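Local coordinates for sister chromatid cohesion protein (PDB 5T8V) that probably loads cohesin onto chromatin, and is seen here as the C-terminal, HEAT-repeat part of the loader Scc2, at residues S1135-H1140 and D1213-P1218; F1166-T1171 and F1208-D1213. One frame throughout, in Å; residues are numbered along the deposited sequence.

Contact 1: S1135-H1140 and D1213-P1218; sequences STQDDH and DIVKDP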
loop_
_atom_site.group_PDB
_atom_site.type_symbol
_atom_site.label_atom_id
_atom_site.label_comp_id
_atom_site.label_asym_id
_atom_site.label_seq_id
_atom_site.Cartn_x
_atom_site.Cartn_y
_atom_site.Cartn_z
ATOM N N SER A 1135 46.957 5.041 -6.204
ATOM C CA SER A 1135 47.375 5.180 -7.594
ATOM C C SER A 1135 46.376 4.606 -8.585
ATOM O O SER A 1135 46.315 5.077 -9.726
ATOM C CB SER A 1135 48.731 4.500 -7.808
ATOM O OG SER A 1135 49.746 5.141 -7.055
ATOM N N THR A 1136 45.596 3.604 -8.186
ATOM C CA THR A 1136 44.611 2.989 -9.060
ATOM C C THR A 1136 43.333 2.745 -8.273
ATOM O O THR A 1136 43.275 2.946 -7.056
ATOM C CB THR A 1136 45.126 1.674 -9.663
ATOM O OG1 THR A 1136 45.734 0.878 -8.639
ATOM C CG2 THR A 1136 46.136 1.950 -10.766
ATOM N N GLN A 1137 42.298 2.303 -8.988
ATOM C CA GLN A 1137 40.986 2.060 -8.402
ATOM C C GLN A 1137 40.544 0.612 -8.581
ATOM O O GLN A 1137 39.343 0.325 -8.554
ATOM C CB GLN A 1137 39.960 3.014 -9.013
ATOM C CG GLN A 1137 38.755 3.281 -8.134
ATOM C CD GLN A 1137 38.048 4.569 -8.495
ATOM O OE1 GLN A 1137 37.540 5.273 -7.624
ATOM N NE2 GLN A 1137 38.011 4.890 -9.785
ATOM N N ASP A 1138 41.492 -0.305 -8.756
ATOM C CA ASP A 1138 41.201 -1.711 -8.983
ATOM C C ASP A 1138 41.430 -2.507 -7.698
ATOM O O ASP A 1138 41.756 -1.960 -6.643
ATOM C CB ASP A 1138 42.049 -2.248 -10.141
ATOM C CG ASP A 1138 43.501 -1.823 -10.049
ATOM O OD1 ASP A 1138 43.992 -1.622 -8.918
ATOM O OD2 ASP A 1138 44.148 -1.683 -11.108
ATOM N N ASP A 1139 41.256 -3.828 -7.797
ATOM C CA ASP A 1139 41.296 -4.679 -6.611
ATOM C C ASP A 1139 42.654 -4.621 -5.920
ATOM O O ASP A 1139 42.735 -4.705 -4.690
ATOM C CB ASP A 1139 40.950 -6.118 -6.993
ATOM C CG ASP A 1139 39.486 -6.293 -7.335
ATOM O OD1 ASP A 1139 38.637 -5.704 -6.631
ATOM O OD2 ASP A 1139 39.184 -7.014 -8.310
ATOM N N HIS A 1140 43.733 -4.496 -6.693
ATOM C CA HIS A 1140 45.064 -4.411 -6.102
ATOM C C HIS A 1140 45.149 -3.246 -5.120
ATOM O O HIS A 1140 45.551 -3.411 -3.957
ATOM C CB HIS A 1140 46.103 -4.267 -7.213
ATOM C CG HIS A 1140 47.503 -4.540 -6.772
ATOM N ND1 HIS A 1140 48.556 -3.703 -7.076
ATOM C CD2 HIS A 1140 48.028 -5.559 -6.052
ATOM C CE1 HIS A 1140 49.668 -4.194 -6.560
ATOM N NE2 HIS A 1140 49.375 -5.320 -5.933
ATOM N N ASP A 1213 42.797 12.795 -11.381
ATOM C CA ASP A 1213 43.848 11.951 -11.935
ATOM C C ASP A 1213 43.532 10.462 -11.866
ATOM O O ASP A 1213 43.973 9.706 -12.740
ATOM C CB ASP A 1213 45.169 12.219 -11.208
ATOM C CG ASP A 1213 45.616 13.663 -11.323
ATOM O OD1 ASP A 1213 45.279 14.311 -12.336
ATOM O OD2 ASP A 1213 46.304 14.150 -10.401
ATOM N N ILE A 1214 42.783 10.021 -10.857
ATOM C CA ILE A 1214 42.546 8.596 -10.648
ATOM C C ILE A 1214 41.170 8.213 -11.176
ATOM O O ILE A 1214 41.055 7.448 -12.139
ATOM C CB ILE A 1214 42.685 8.227 -9.159
ATOM C CG1 ILE A 1214 43.956 8.851 -8.572
ATOM C CG2 ILE A 1214 42.701 6.715 -8.986
ATOM C CD1 ILE A 1214 45.228 8.528 -9.341
ATOM N N VAL A 1215 40.116 8.732 -10.542
ATOM C CA VAL A 1215 38.759 8.432 -10.985
ATOM C C VAL A 1215 38.529 8.959 -12.393
ATOM O O VAL A 1215 37.700 8.423 -13.139
ATOM C CB VAL A 1215 37.731 9.015 -9.993
ATOM C CG1 VAL A 1215 36.307 8.715 -10.449
ATOM C CG2 VAL A 1215 37.966 8.465 -8.593
ATOM N N LYS A 1216 39.250 10.010 -12.781
ATOM C CA LYS A 1216 39.107 10.626 -14.098
ATOM C C LYS A 1216 37.681 11.150 -14.291
ATOM O O LYS A 1216 36.968 10.791 -15.230
ATOM C CB LYS A 1216 39.502 9.640 -15.203
ATOM C CG LYS A 1216 40.870 9.002 -14.982
ATOM C CD LYS A 1216 41.771 9.158 -16.195
ATOM C CE LYS A 1216 43.168 8.627 -15.917
ATOM N NZ LYS A 1216 44.074 8.776 -17.090
ATOM N N ASP A 1217 37.282 12.017 -13.361
ATOM C CA ASP A 1217 35.976 12.664 -13.356
ATOM C C ASP A 1217 36.065 13.921 -12.499
ATOM O O ASP A 1217 35.675 13.901 -11.324
ATOM C CB ASP A 1217 34.897 11.720 -12.822
ATOM C CG ASP A 1217 33.566 12.417 -12.614
ATOM O OD1 ASP A 1217 33.289 13.408 -13.323
ATOM O OD2 ASP A 1217 32.794 11.974 -11.738
ATOM N N PRO A 1218 36.572 15.030 -13.040
ATOM C CA PRO A 1218 36.827 16.220 -12.220
ATOM C C PRO A 1218 35.586 17.012 -11.832
ATOM O O PRO A 1218 35.729 18.101 -11.272
ATOM C CB PRO A 1218 37.744 17.057 -13.126
ATOM C CG PRO A 1218 37.342 16.682 -14.506
ATOM C CD PRO A 1218 36.954 15.232 -14.449
#

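Contact 2: F1166-T1171 and F1208-D1213; sequences FITLAT and FAYQRD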
loop_
_atom_site.group_PDB
_atom_site.type_symbol
_atom_site.label_atom_id
_atom_site.label_comp_id
_atom_site.label_asym_id
_atom_site.label_seq_id
_atom_site.Cartn_x
_atom_site.Cartn_y
_atom_site.Cartn_z
ATOM N N PHE A 1166 42.723 8.394 3.734
ATOM C CA PHE A 1166 41.430 7.725 3.845
ATOM C C PHE A 1166 40.286 8.667 3.490
ATOM O O PHE A 1166 39.309 8.253 2.854
ATOM C CB PHE A 1166 41.242 7.159 5.251
ATOM C CG PHE A 1166 41.933 5.843 5.470
ATOM C CD1 PHE A 1166 41.538 4.713 4.775
ATOM C CD2 PHE A 1166 42.969 5.734 6.374
ATOM C CE1 PHE A 1166 42.171 3.499 4.976
ATOM C CE2 PHE A 1166 43.606 4.522 6.581
ATOM C CZ PHE A 1166 43.207 3.404 5.881
ATOM N N ILE A 1167 40.385 9.934 3.897
ATOM C CA ILE A 1167 39.399 10.923 3.469
ATOM C C ILE A 1167 39.321 10.957 1.949
ATOM O O ILE A 1167 38.239 11.123 1.369
ATOM C CB ILE A 1167 39.742 12.307 4.051
ATOM C CG1 ILE A 1167 39.692 12.268 5.581
ATOM C CG2 ILE A 1167 38.780 13.367 3.523
ATOM C CD1 ILE A 1167 40.212 13.524 6.253
ATOM N N THR A 1168 40.464 10.794 1.279
ATOM C CA THR A 1168 40.490 10.827 -0.180
ATOM C C THR A 1168 39.908 9.549 -0.772
ATOM O O THR A 1168 39.122 9.601 -1.725
ATOM C CB THR A 1168 41.925 11.035 -0.668
ATOM O OG1 THR A 1168 42.485 12.191 -0.035
ATOM C CG2 THR A 1168 41.958 11.230 -2.172
ATOM N N LEU A 1169 40.284 8.393 -0.226
ATOM C CA LEU A 1169 39.791 7.125 -0.748
ATOM C C LEU A 1169 38.304 6.932 -0.489
ATOM O O LEU A 1169 37.671 6.120 -1.171
ATOM C CB LEU A 1169 40.583 5.970 -0.136
ATOM C CG LEU A 1169 42.070 5.924 -0.504
ATOM C CD1 LEU A 1169 42.813 4.938 0.378
ATOM C CD2 LEU A 1169 42.256 5.564 -1.974
ATOM N N ALA A 1170 37.731 7.657 0.475
ATOM C CA ALA A 1170 36.299 7.544 0.727
ATOM C C ALA A 1170 35.471 8.017 -0.459
ATOM O O ALA A 1170 34.303 7.631 -0.578
ATOM C CB ALA A 1170 35.918 8.338 1.976
ATOM N N THR A 1171 36.045 8.840 -1.336
ATOM C CA THR A 1171 35.355 9.324 -2.524
ATOM C C THR A 1171 35.609 8.446 -3.743
ATOM O O THR A 1171 35.408 8.899 -4.875
ATOM C CB THR A 1171 35.772 10.765 -2.828
ATOM O OG1 THR A 1171 37.143 10.794 -3.244
ATOM C CG2 THR A 1171 35.598 11.647 -1.598
ATOM N N PHE A 1208 40.157 16.466 -4.730
ATOM C CA PHE A 1208 40.077 16.953 -6.104
ATOM C C PHE A 1208 41.114 16.271 -6.988
ATOM O O PHE A 1208 40.788 15.767 -8.069
ATOM C CB PHE A 1208 40.255 18.470 -6.143
ATOM C CG PHE A 1208 40.379 19.021 -7.536
ATOM C CD1 PHE A 1208 39.309 18.969 -8.412
ATOM C CD2 PHE A 1208 41.568 19.584 -7.970
ATOM C CE1 PHE A 1208 39.421 19.469 -9.694
ATOM C CE2 PHE A 1208 41.684 20.087 -9.251
ATOM C CZ PHE A 1208 40.609 20.029 -10.114
ATOM N N ALA A 1209 42.375 16.249 -6.547
ATOM C CA ALA A 1209 43.419 15.597 -7.333
ATOM C C ALA A 1209 43.087 14.131 -7.577
ATOM O O ALA A 1209 43.375 13.590 -8.651
ATOM C CB ALA A 1209 44.768 15.732 -6.630
ATOM N N TYR A 1210 42.475 13.474 -6.592
ATOM C CA TYR A 1210 42.113 12.069 -6.739
ATOM C C TYR A 1210 41.014 11.895 -7.779
ATOM O O TYR A 1210 41.098 11.018 -8.646
ATOM C CB TYR A 1210 41.677 11.513 -5.384
ATOM C CG TYR A 1210 41.369 10.032 -5.370
ATOM C CD1 TYR A 1210 42.388 9.092 -5.385
ATOM C CD2 TYR A 1210 40.059 9.578 -5.316
ATOM C CE1 TYR A 1210 42.113 7.737 -5.362
ATOM C CE2 TYR A 1210 39.772 8.226 -5.292
ATOM C CZ TYR A 1210 40.802 7.309 -5.315
ATOM O OH TYR A 1210 40.523 5.959 -5.292
ATOM N N GLN A 1211 39.972 12.729 -7.711
ATOM C CA GLN A 1211 38.898 12.651 -8.694
ATOM C C GLN A 1211 39.397 12.976 -10.096
ATOM O O GLN A 1211 38.880 12.435 -11.080
ATOM C CB GLN A 1211 37.764 13.602 -8.308
ATOM C CG GLN A 1211 37.051 13.228 -7.021
ATOM C CD GLN A 1211 36.205 11.981 -7.165
ATOM O OE1 GLN A 1211 35.583 11.757 -8.203
ATOM N NE2 GLN A 1211 36.181 11.157 -6.124
ATOM N N ARG A 1212 40.400 13.848 -10.206
ATOM C CA ARG A 1212 40.872 14.293 -11.512
ATOM C C ARG A 1212 41.819 13.279 -12.144
ATOM O O ARG A 1212 41.666 12.928 -13.319
ATOM C CB ARG A 1212 41.559 15.655 -11.378
ATOM C CG ARG A 1212 42.360 16.081 -12.604
ATOM C CD ARG A 1212 42.836 17.521 -12.492
ATOM N NE ARG A 1212 43.497 17.788 -11.217
ATOM C CZ ARG A 1212 44.738 17.413 -10.919
ATOM N NH1 ARG A 1212 45.466 16.740 -11.800
ATOM N NH2 ARG A 1212 45.251 17.706 -9.732
ATOM N N ASP A 1213 42.797 12.795 -11.381
ATOM C CA ASP A 1213 43.848 11.951 -11.935
ATOM C C ASP A 1213 43.532 10.462 -11.866
ATOM O O ASP A 1213 43.973 9.706 -12.740
ATOM C CB ASP A 1213 45.169 12.219 -11.208
ATOM C CG ASP A 1213 45.616 13.663 -11.323
ATOM O OD1 ASP A 1213 45.279 14.311 -12.336
ATOM O OD2 ASP A 1213 46.304 14.150 -10.401
#

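Contact 1: S1135-H1140 and D1213-P1218
S1135 meets I1214 through its backbone: the carbonyl O of S1135 lies 3.6 Å from CD1, the terminal methyl of I1214. Its hydroxyl serves the preceding helix instead, bonding to the carbonyl of R1131. T1136 also offers main chain, with its C atom 4.1 Å from I1214 CG2. I1214 thus lays both branches against the 1135-1136 backbone, CG2 standing anti to its own backbone N and CG1 anti to its carbonyl carbon (chi1 -47°). The contact joins two connections of the helical-repeat array, the turn between helices 1115-1133 and 1139-1154 and the loop that leaves helix 1200-1213; no hydrogen bond passes between 1135-1140 and 1213-1218. Q1137 points its CB toward this loop and, with CG anti to the backbone N (chi1 -156°), runs extended across V1215. Its amide end straddles one methyl: Q1137 OE1 lies 3.4 Å and its NE2 3.8 Å from V1215 CG2. The polar duty of OE1 is met elsewhere, by S1172 OG and T1173 N. D1138, the N-cap of helix 1139-1154, receives T1136 OG1 at OD1 (3.1 Å), from above the carboxylate plane; the same oxygen makes a weak bond to A1141 N.

Contact 2: F1166-T1171 and F1208-D1213
The Y1210 ring is met obliquely by three side chains of 1166-1171. T1168 CG2 reaches the root of the ring, 3.5 Å from Y1210 CG; L1169 CD2 lies 4.0 Å from Y1210 CE1, its side chain crossing the tyrosine at about a right angle; and T1171 OG1 is 3.8 Å from Y1210 CD2. The CB of Y1210 points toward 1166-1171, chi1 (-176°) sets CG anti to the backbone N, and the hydroxyl makes a weak hydrogen bond with S1172 OG. An alanine in place of Y1210 would probably leave L1169 CD2 and T1171 OG1 without their aromatic neighbour and S1172 without its weak bond, opening a gap between the segments. The second flat group is the Q1211 amide, in whose plane T1171 O lies: Q1211 NE2 donates to this carbonyl at 2.7 Å, tilted 34° from the carbonyl plane, and more weakly to T1171 OG1 at 3.1 Å, while OE1 accepts from K1229. T1171 OG1 in turn donates to T1168 O (2.8 Å), which also takes T1171 N, so one carbonyl holds the threonine at two points. T1168 turns its own hydroxyl to S1206 and V1164. With all five touching residues buried, and a glutamine of helix 1200-1213 tying down the chain at T1171, this is helix-helix packing of an alpha-helical HEAT-repeat solenoid.

How the contacts relate
The two contacts lie side by side, their centres about 8 Å apart, within the Sister chromatid cohesion C-terminus family region. Both segments of contact 2 fall between the two segments of contact 1 in sequence, apart from the shared D1213. The end of helix 1200-1213 serves contact 2, and D1213 with the loop after it contact 1; the turn leading into helix 1139-1154 and the C-terminal part of 1163-1171 supply the other sides. Backbone bonds from V1215 N to Y1210 O and from D1217 N to Q1211 O probably fasten that loop to its helix, and Q1137 packs near the Y1210 hydroxyl. A buried contact of helix 1200-1213 thus continues into a surface contact between turn and loop.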